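Local atomic coordinates of ECXA (Escherichia coli, PDB entry 4L63), a protein that binds a zinc ion and is probably a metallopeptidase of the metzincin type. Residues 7-15 and 167-175; 22-30 and 107-115. One frame throughout, in Å; residues are numbered along the deposited sequence.

Overall arrangement
Interaction 1 is the more deeply buried contact: its centre lies about 11 Å from the centre of the chain, against about 16 Å for interaction 2, which is only partly buried. The first joins the N-terminal strand 12-16 to the loop that follows the zinc-binding helix 146-165, by two backbone hydrogen bonds, one from an asparagine side chain, and the packing of Ile-13 and Leu-169. The second packs the short helix 25-29 and the residue before its N-cap against a hairpin turn of the mixed sheet, mainly through aromatic and aliphatic side chains and one hydroxyl pair. Their centres are 18 Å apart, yet the rings of Tyr-15 and Phe-108 meet, Tyr-15 CD1 being 3.5 Å from Phe-108 CD2.

Interaction 1. Residues 7-15 and 167-175; sequences NEEKKVIGY and GLLHNNEGG. With ZN (zinc ion), chain G.
Ile-13, Gly-14 and Tyr-15 make a short antiparallel beta contact with Gly-167, Leu-168 and Leu-169, joining the N-terminal strand 12-16 to the loop after helix 146-165. The evidence is two backbone bonds around the Gly-14/Leu-168 pair: Leu-169 N to Ile-13 O at 2.7 Å, almost straight at 173°, and Tyr-15 N to Gly-167 O at 2.9 Å. On the Ile-13 side no further direct backbone bond follows; water 1 accepts from Ile-13 N and donates to Leu-169 O. The loop completes the HExxHxxGxxH signature of metzincins: Gly-167, with positive phi, ends the helix in a Schellman motif, and His-170 NE2 binds zinc at 2.1 Å beside His-160 and His-164. Glu-173 grips this histidine twice, OE2 taking ND1 at 2.8 Å and OE1 the backbone N, which fixes the ring's rotation. Across the contact, Ile-13 CG1 lies against His-170 O at 3.2 Å while its CD1 reaches Gly-174. Asn-171, its CG placed between the backbone N and the carbonyl carbon (chi1 73°), sends ND2 to Glu-8 O at 2.9 Å; the oxygen lies in the amide plane, but the donor sits 42° above the carbonyl plane. Asn-171 OD1 accepts from Asn-201 N.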
loop_
_atom_site.group_PDB
_atom_site.type_symbol
_atom_site.label_atom_id
_atom_site.label_comp_id
_atom_site.label_asym_id
_atom_site.label_seq_id
_atom_site.Cartn_x
_atom_site.Cartn_y
_atom_site.Cartn_z
ATOM N N ASN A 7 -3.648 -0.592 -12.730
ATOM C CA ASN A 7 -3.117 0.602 -12.060
ATOM C C ASN A 7 -3.152 1.834 -12.951
ATOM O O ASN A 7 -3.479 2.930 -12.496
ATOM C CB ASN A 7 -1.684 0.337 -11.592
ATOM C CG ASN A 7 -1.645 -0.584 -10.391
ATOM O OD1 ASN A 7 -2.663 -0.774 -9.714
ATOM N ND2 ASN A 7 -0.477 -1.165 -10.119
ATOM N N GLU A 8 -2.828 1.649 -14.225
ATOM C CA GLU A 8 -2.761 2.784 -15.147
ATOM C C GLU A 8 -4.107 3.505 -15.273
ATOM O O GLU A 8 -4.150 4.704 -15.534
ATOM C CB GLU A 8 -2.271 2.330 -16.524
ATOM C CG GLU A 8 -2.041 3.478 -17.535
ATOM C CD GLU A 8 -1.034 4.528 -17.067
ATOM O OE1 GLU A 8 -0.185 4.223 -16.199
ATOM O OE2 GLU A 8 -1.083 5.668 -17.588
ATOM N N GLU A 9 -5.204 2.785 -15.055
ATOM C CA GLU A 9 -6.539 3.402 -15.125
ATOM C C GLU A 9 -7.008 4.000 -13.798
ATOM O O GLU A 9 -8.060 4.640 -13.746
ATOM C CB GLU A 9 -7.566 2.375 -15.611
ATOM C CG GLU A 9 -7.316 1.888 -17.033
ATOM C CD GLU A 9 -8.308 0.817 -17.466
ATOM O OE1 GLU A 9 -9.453 0.824 -16.967
ATOM O OE2 GLU A 9 -7.929 -0.049 -18.288
ATOM N N LYS A 10 -6.233 3.788 -12.736
ATOM C CA LYS A 10 -6.533 4.358 -11.421
ATOM C C LYS A 10 -5.591 5.506 -11.086
ATOM O O LYS A 10 -5.656 6.061 -9.988
ATOM C CB LYS A 10 -6.416 3.303 -10.317
ATOM C CG LYS A 10 -7.197 2.045 -10.543
ATOM C CD LYS A 10 -7.162 1.156 -9.305
ATOM C CE LYS A 10 -5.773 0.552 -9.017
ATOM N NZ LYS A 10 -5.891 -0.422 -7.853
ATOM N N LYS A 11 -4.690 5.815 -12.013
ATOM C CA LYS A 11 -3.678 6.851 -11.806
ATOM C C LYS A 11 -4.299 8.209 -12.042
ATOM O O LYS A 11 -4.962 8.407 -13.054
ATOM C CB LYS A 11 -2.490 6.643 -12.756
ATOM C CG LYS A 11 -1.381 7.669 -12.609
ATOM C CD LYS A 11 -0.324 7.463 -13.704
ATOM C CE LYS A 11 0.560 6.268 -13.396
ATOM N NZ LYS A 11 1.518 5.988 -14.502
ATOM N N VAL A 12 -4.062 9.140 -11.124
ATOM C CA VAL A 12 -4.680 10.454 -11.181
ATOM C C VAL A 12 -3.587 11.507 -11.233
ATOM O O VAL A 12 -2.647 11.465 -10.438
ATOM C CB VAL A 12 -5.594 10.700 -9.958
ATOM C CG1 VAL A 12 -6.158 12.133 -9.968
ATOM C CG2 VAL A 12 -6.707 9.665 -9.935
ATOM N N ILE A 13 -3.718 12.438 -12.171
ATOM C CA ILE A 13 -2.700 13.444 -12.413
ATOM C C ILE A 13 -3.260 14.828 -12.125
ATOM O O ILE A 13 -4.320 15.183 -12.632
ATOM C CB ILE A 13 -2.190 13.397 -13.863
ATOM C CG1 ILE A 13 -1.711 11.981 -14.225
ATOM C CG2 ILE A 13 -1.114 14.458 -14.103
ATOM C CD1 ILE A 13 -0.590 11.463 -13.340
ATOM N N GLY A 14 -2.543 15.598 -11.310
ATOM C CA GLY A 14 -2.980 16.931 -10.933
ATOM C C GLY A 14 -2.124 17.978 -11.619
ATOM O O GLY A 14 -1.014 17.679 -12.063
ATOM N N TYR A 15 -2.618 19.201 -11.717
ATOM C CA TYR A 15 -1.929 20.281 -12.406
ATOM C C TYR A 15 -0.977 21.010 -11.494
ATOM O O TYR A 15 -1.404 21.633 -10.571
ATOM C CB TYR A 15 -2.981 21.251 -12.916
ATOM C CG TYR A 15 -2.616 22.032 -14.155
ATOM C CD1 TYR A 15 -3.567 22.400 -15.060
ATOM C CD2 TYR A 15 -1.329 22.396 -14.394
ATOM C CE1 TYR A 15 -3.241 23.105 -16.182
ATOM C CE2 TYR A 15 -0.994 23.104 -15.514
ATOM C CZ TYR A 15 -1.955 23.456 -16.396
ATOM O OH TYR A 15 -1.600 24.170 -17.507
ATOM N N GLY A 167 -8.725 20.881 -11.279
ATOM C CA GLY A 167 -7.276 20.787 -11.259
ATOM C C GLY A 167 -6.701 19.439 -11.662
ATOM O O GLY A 167 -5.490 19.206 -11.528
ATOM N N LEU A 168 -7.549 18.543 -12.155
ATOM C CA LEU A 168 -7.054 17.247 -12.618
ATOM C C LEU A 168 -6.752 17.266 -14.112
ATOM O O LEU A 168 -7.349 18.030 -14.879
ATOM C CB LEU A 168 -8.058 16.138 -12.307
ATOM C CG LEU A 168 -8.370 15.964 -10.820
ATOM C CD1 LEU A 168 -9.268 14.757 -10.601
ATOM C CD2 LEU A 168 -7.087 15.845 -10.005
ATOM N N LEU A 169 -5.808 16.424 -14.514
ATOM C CA LEU A 169 -5.485 16.242 -15.922
ATOM C C LEU A 169 -5.871 14.815 -16.299
ATOM O O LEU A 169 -6.696 14.203 -15.616
ATOM C CB LEU A 169 -4.003 16.529 -16.175
ATOM C CG LEU A 169 -3.596 17.972 -15.830
ATOM C CD1 LEU A 169 -2.087 18.118 -15.773
ATOM C CD2 LEU A 169 -4.184 18.973 -16.826
ATOM N N HIS A 170 -5.295 14.279 -17.371
ATOM C CA HIS A 170 -5.606 12.903 -17.766
ATOM C C HIS A 170 -4.676 11.898 -17.117
ATOM O O HIS A 170 -3.543 12.231 -16.779
ATOM C CB HIS A 170 -5.526 12.745 -19.280
ATOM C CG HIS A 170 -6.526 13.572 -20.019
ATOM N ND1 HIS A 170 -6.211 14.266 -21.164
ATOM C CD2 HIS A 170 -7.834 13.817 -19.773
ATOM C CE1 HIS A 170 -7.283 14.911 -21.593
ATOM N NE2 HIS A 170 -8.281 14.650 -20.769
ATOM N N ASN A 171 -5.151 10.661 -16.996
ATOM C CA ASN A 171 -4.402 9.596 -16.313
ATOM C C ASN A 171 -2.980 9.416 -16.826
ATOM O O ASN A 171 -2.079 9.080 -16.053
ATOM C CB ASN A 171 -5.165 8.266 -16.415
ATOM C CG ASN A 171 -5.111 7.649 -17.809
ATOM O OD1 ASN A 171 -5.533 8.260 -18.788
ATOM N ND2 ASN A 171 -4.640 6.397 -17.891
ATOM N N ASN A 172 -2.765 9.654 -18.118
ATOM C CA ASN A 172 -1.470 9.351 -18.711
ATOM C C ASN A 172 -0.608 10.581 -18.958
ATOM O O ASN A 172 0.327 10.542 -19.771
ATOM C CB ASN A 172 -1.659 8.582 -20.029
ATOM C CG ASN A 172 -2.589 9.300 -21.005
ATOM O OD1 ASN A 172 -2.918 10.479 -20.826
ATOM N ND2 ASN A 172 -2.992 8.594 -22.064
ATOM N N GLU A 173 -0.910 11.675 -18.259
ATOM C CA GLU A 173 -0.209 12.932 -18.526
ATOM C C GLU A 173 0.782 13.337 -17.437
ATOM O O GLU A 173 1.227 14.490 -17.389
ATOM C CB GLU A 173 -1.225 14.048 -18.775
ATOM C CG GLU A 173 -1.836 13.954 -20.176
ATOM C CD GLU A 173 -3.036 14.858 -20.386
ATOM O OE1 GLU A 173 -3.531 15.448 -19.398
ATOM O OE2 GLU A 173 -3.481 14.971 -21.553
ATOM N N GLY A 174 1.156 12.377 -16.592
ATOM C CA GLY A 174 2.230 12.593 -15.640
ATOM C C GLY A 174 3.509 12.969 -16.375
ATOM O O GLY A 174 3.932 12.265 -17.291
ATOM N N GLY A 175 4.110 14.088 -15.990
ATOM C CA GLY A 175 5.358 14.524 -16.583
ATOM C C GLY A 175 5.191 15.341 -17.855
ATOM O O GLY A 175 6.169 15.879 -18.374
HETATM ZN ZN ZN G . -10.046 15.754 -20.724
HETATM O O HOH W 1 -6.055 12.265 -13.737
HETATM O O HOH W 2 -11.364 17.206 -22.261
#

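Interaction 2. Residues 22-30 and 107-115; sequences LYNITSIYG and IFDPSGNSR
Tyr-29 OH and Ser-114 OG form the one hydrogen bond between the two segments, 2.8 Å long and donated by the serine. The serine oxygen is gripped a second time by its own turn: Asp-109 N donates to Ser-114 OG at 177°. Tyr-29 OH in turn bonds to Ile-165 O at the end of the zinc-binding helix, so a polar chain runs from the turn through the phenol to that helix. The turn is the tip of a beta hairpin between strands 104-107 and 115-119, closed by the hydrogen-bonded pair Ile-107/Arg-115. A type I turn from Asp-109 to Gly-112 shapes it, and Asp-109 OD1 adds an Asx turn by accepting Ser-111 N from above its carboxylate plane. Facing it is the short helix 25-29, N-capped by Asn-24, whose OD1 takes Ser-27 N at 3.0 Å. Ile-28 fills the middle of the contact: CG2 packs on Gly-112 CA at 3.7 Å, and CD1 meets Phe-108 CZ at the same distance. Phe-108 has CG anti to its amide nitrogen (chi1 -176°), which carries the ring toward the helix. Its edge is directed at the face of Tyr-23 in an offset edge-to-face pair, the planes 67° apart and the centroids 5.8 Å. Tyr-23 OH is bonded to His-180 O, and Pro-110 meets the same tyrosine ring obliquely, its CG 3.6 Å from Tyr-23 CE1.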
loop_
_atom_site.group_PDB
_atom_site.type_symbol
_atom_site.label_atom_id
_atom_site.label_comp_id
_atom_site.label_asym_id
_atom_site.label_seq_id
_atom_site.Cartn_x
_atom_site.Cartn_y
_atom_site.Cartn_z
ATOM N N LEU A 22 1.598 22.028 -6.763
ATOM C CA LEU A 22 0.238 21.787 -7.218
ATOM C C LEU A 22 -0.614 23.033 -7.056
ATOM O O LEU A 22 -0.559 23.695 -6.024
ATOM C CB LEU A 22 -0.386 20.621 -6.449
ATOM C CG LEU A 22 0.297 19.278 -6.710
ATOM C CD1 LEU A 22 0.030 18.310 -5.570
ATOM C CD2 LEU A 22 -0.186 18.716 -8.031
ATOM N N TYR A 23 -1.399 23.353 -8.078
ATOM C CA TYR A 23 -2.323 24.469 -7.965
ATOM C C TYR A 23 -3.332 24.190 -6.850
ATOM O O TYR A 23 -3.789 23.061 -6.652
ATOM C CB TYR A 23 -3.017 24.745 -9.303
ATOM C CG TYR A 23 -2.117 25.481 -10.275
ATOM C CD1 TYR A 23 -1.916 26.853 -10.156
ATOM C CD2 TYR A 23 -1.450 24.807 -11.293
ATOM C CE1 TYR A 23 -1.085 27.535 -11.027
ATOM C CE2 TYR A 23 -0.615 25.482 -12.173
ATOM C CZ TYR A 23 -0.437 26.849 -12.033
ATOM O OH TYR A 23 0.389 27.535 -12.900
ATOM N N ASN A 24 -3.625 25.233 -6.089
ATOM C CA ASN A 24 -4.536 25.163 -4.962
ATOM C C ASN A 24 -5.893 25.693 -5.394
ATOM O O ASN A 24 -6.061 26.907 -5.530
ATOM C CB ASN A 24 -3.972 25.978 -3.797
ATOM C CG ASN A 24 -4.739 25.781 -2.508
ATOM O OD1 ASN A 24 -5.964 25.698 -2.501
ATOM N ND2 ASN A 24 -4.013 25.722 -1.400
ATOM N N ILE A 25 -6.859 24.805 -5.620
ATOM C CA ILE A 25 -8.143 25.247 -6.162
ATOM C C ILE A 25 -8.976 25.981 -5.107
ATOM O O ILE A 25 -9.936 26.677 -5.440
ATOM C CB ILE A 25 -8.962 24.075 -6.757
ATOM C CG1 ILE A 25 -9.349 23.057 -5.683
ATOM C CG2 ILE A 25 -8.200 23.412 -7.914
ATOM C CD1 ILE A 25 -10.390 22.060 -6.153
ATOM N N THR A 26 -8.598 25.845 -3.839
ATOM C CA THR A 26 -9.230 26.634 -2.785
ATOM C C THR A 26 -8.757 28.080 -2.897
ATOM O O THR A 26 -9.553 29.012 -2.800
ATOM C CB THR A 26 -8.918 26.090 -1.373
ATOM O OG1 THR A 26 -9.443 24.763 -1.234
ATOM C CG2 THR A 26 -9.546 26.984 -0.302
ATOM N N SER A 27 -7.456 28.260 -3.109
ATOM C CA SER A 27 -6.888 29.594 -3.300
ATOM C C SER A 27 -7.368 30.222 -4.605
ATOM O O SER A 27 -7.616 31.427 -4.673
ATOM C CB SER A 27 -5.360 29.536 -3.295
ATOM O OG SER A 27 -4.871 28.917 -2.122
ATOM N N ILE A 28 -7.492 29.397 -5.640
ATOM C CA ILE A 28 -7.846 29.881 -6.968
ATOM C C ILE A 28 -9.314 30.305 -7.057
ATOM O O ILE A 28 -9.622 31.378 -7.577
ATOM C CB ILE A 28 -7.549 28.813 -8.049
ATOM C CG1 ILE A 28 -6.037 28.614 -8.197
ATOM C CG2 ILE A 28 -8.143 29.222 -9.384
ATOM C CD1 ILE A 28 -5.647 27.420 -9.072
ATOM N N TYR A 29 -10.216 29.477 -6.540
ATOM C CA TYR A 29 -11.646 29.743 -6.672
ATOM C C TYR A 29 -12.273 30.382 -5.430
ATOM O O TYR A 29 -13.369 30.943 -5.494
ATOM C CB TYR A 29 -12.390 28.449 -7.003
ATOM C CG TYR A 29 -11.967 27.815 -8.310
ATOM C CD1 TYR A 29 -11.872 28.571 -9.476
ATOM C CD2 TYR A 29 -11.663 26.461 -8.380
ATOM C CE1 TYR A 29 -11.489 27.996 -10.674
ATOM C CE2 TYR A 29 -11.276 25.874 -9.575
ATOM C CZ TYR A 29 -11.189 26.644 -10.717
ATOM O OH TYR A 29 -10.807 26.059 -11.905
ATOM N N GLY A 30 -11.567 30.304 -4.308
ATOM C CA GLY A 30 -12.145 30.649 -3.022
ATOM C C GLY A 30 -12.649 29.374 -2.372
ATOM O O GLY A 30 -12.623 28.309 -3.000
ATOM N N ILE A 107 -10.614 25.055 -20.145
ATOM C CA ILE A 107 -9.406 25.829 -19.886
ATOM C C ILE A 107 -9.225 26.070 -18.391
ATOM O O ILE A 107 -10.005 26.797 -17.777
ATOM C CB ILE A 107 -9.430 27.192 -20.594
ATOM C CG1 ILE A 107 -9.537 27.023 -22.108
ATOM C CG2 ILE A 107 -8.191 27.998 -20.228
ATOM C CD1 ILE A 107 -9.413 28.343 -22.864
ATOM N N PHE A 108 -8.194 25.464 -17.810
ATOM C CA PHE A 108 -7.890 25.679 -16.399
ATOM C C PHE A 108 -7.103 26.966 -16.225
ATOM O O PHE A 108 -5.980 27.093 -16.717
ATOM C CB PHE A 108 -7.105 24.502 -15.813
ATOM C CG PHE A 108 -6.834 24.630 -14.333
ATOM C CD1 PHE A 108 -7.835 24.382 -13.406
ATOM C CD2 PHE A 108 -5.579 24.999 -13.872
ATOM C CE1 PHE A 108 -7.587 24.495 -12.044
ATOM C CE2 PHE A 108 -5.323 25.108 -12.516
ATOM C CZ PHE A 108 -6.331 24.861 -11.599
ATOM N N ASP A 109 -7.703 27.915 -15.517
ATOM C CA ASP A 109 -7.112 29.233 -15.328
ATOM C C ASP A 109 -6.827 29.512 -13.854
ATOM O O ASP A 109 -7.750 29.651 -13.050
ATOM C CB ASP A 109 -8.035 30.308 -15.903
ATOM C CG ASP A 109 -7.524 31.710 -15.650
ATOM O OD1 ASP A 109 -6.290 31.893 -15.564
ATOM O OD2 ASP A 109 -8.359 32.632 -15.539
ATOM N N PRO A 110 -5.537 29.600 -13.499
ATOM C CA PRO A 110 -5.108 29.844 -12.117
ATOM C C PRO A 110 -5.615 31.174 -11.551
ATOM O O PRO A 110 -5.590 31.367 -10.334
ATOM C CB PRO A 110 -3.581 29.841 -12.224
ATOM C CG PRO A 110 -3.294 28.986 -13.427
ATOM C CD PRO A 110 -4.398 29.305 -14.387
ATOM N N SER A 111 -6.072 32.072 -12.418
ATOM C CA SER A 111 -6.647 33.335 -11.966
ATOM C C SER A 111 -8.079 33.151 -11.466
ATOM O O SER A 111 -8.627 34.028 -10.800
ATOM C CB SER A 111 -6.613 34.376 -13.089
ATOM O OG SER A 111 -5.285 34.794 -13.348
ATOM N N GLY A 112 -8.681 32.012 -11.796
ATOM C CA GLY A 112 -10.023 31.701 -11.342
ATOM C C GLY A 112 -11.056 31.652 -12.450
ATOM O O GLY A 112 -12.126 31.071 -12.275
ATOM N N ASN A 113 -10.742 32.265 -13.591
ATOM C CA ASN A 113 -11.658 32.272 -14.729
ATOM C C ASN A 113 -11.503 31.040 -15.621
ATOM O O ASN A 113 -11.217 31.150 -16.817
ATOM C CB ASN A 113 -11.469 33.538 -15.565
ATOM C CG ASN A 113 -12.566 33.715 -16.591
ATOM O OD1 ASN A 113 -13.702 33.294 -16.377
ATOM N ND2 ASN A 113 -12.230 34.326 -17.721
ATOM N N SER A 114 -11.693 29.866 -15.025
ATOM C CA SER A 114 -11.658 28.613 -15.763
ATOM C C SER A 114 -12.932 28.468 -16.584
ATOM O O SER A 114 -14.028 28.766 -16.100
ATOM C CB SER A 114 -11.494 27.429 -14.806
ATOM O OG SER A 114 -10.185 27.406 -14.269
ATOM N N ARG A 115 -12.790 28.028 -17.829
ATOM C CA ARG A 115 -13.932 27.939 -18.723
ATOM C C ARG A 115 -14.131 26.529 -19.261
ATOM O O ARG A 115 -13.192 25.891 -19.741
ATOM C CB ARG A 115 -13.783 28.928 -19.885
ATOM C CG ARG A 115 -12.822 30.082 -19.615
ATOM C CD ARG A 115 -12.704 31.000 -20.823
ATOM N NE ARG A 115 -12.164 30.307 -21.992
ATOM C CZ ARG A 115 -12.374 30.688 -23.248
ATOM N NH1 ARG A 115 -11.850 29.996 -24.251
ATOM N NH2 ARG A 115 -13.110 31.761 -23.504
#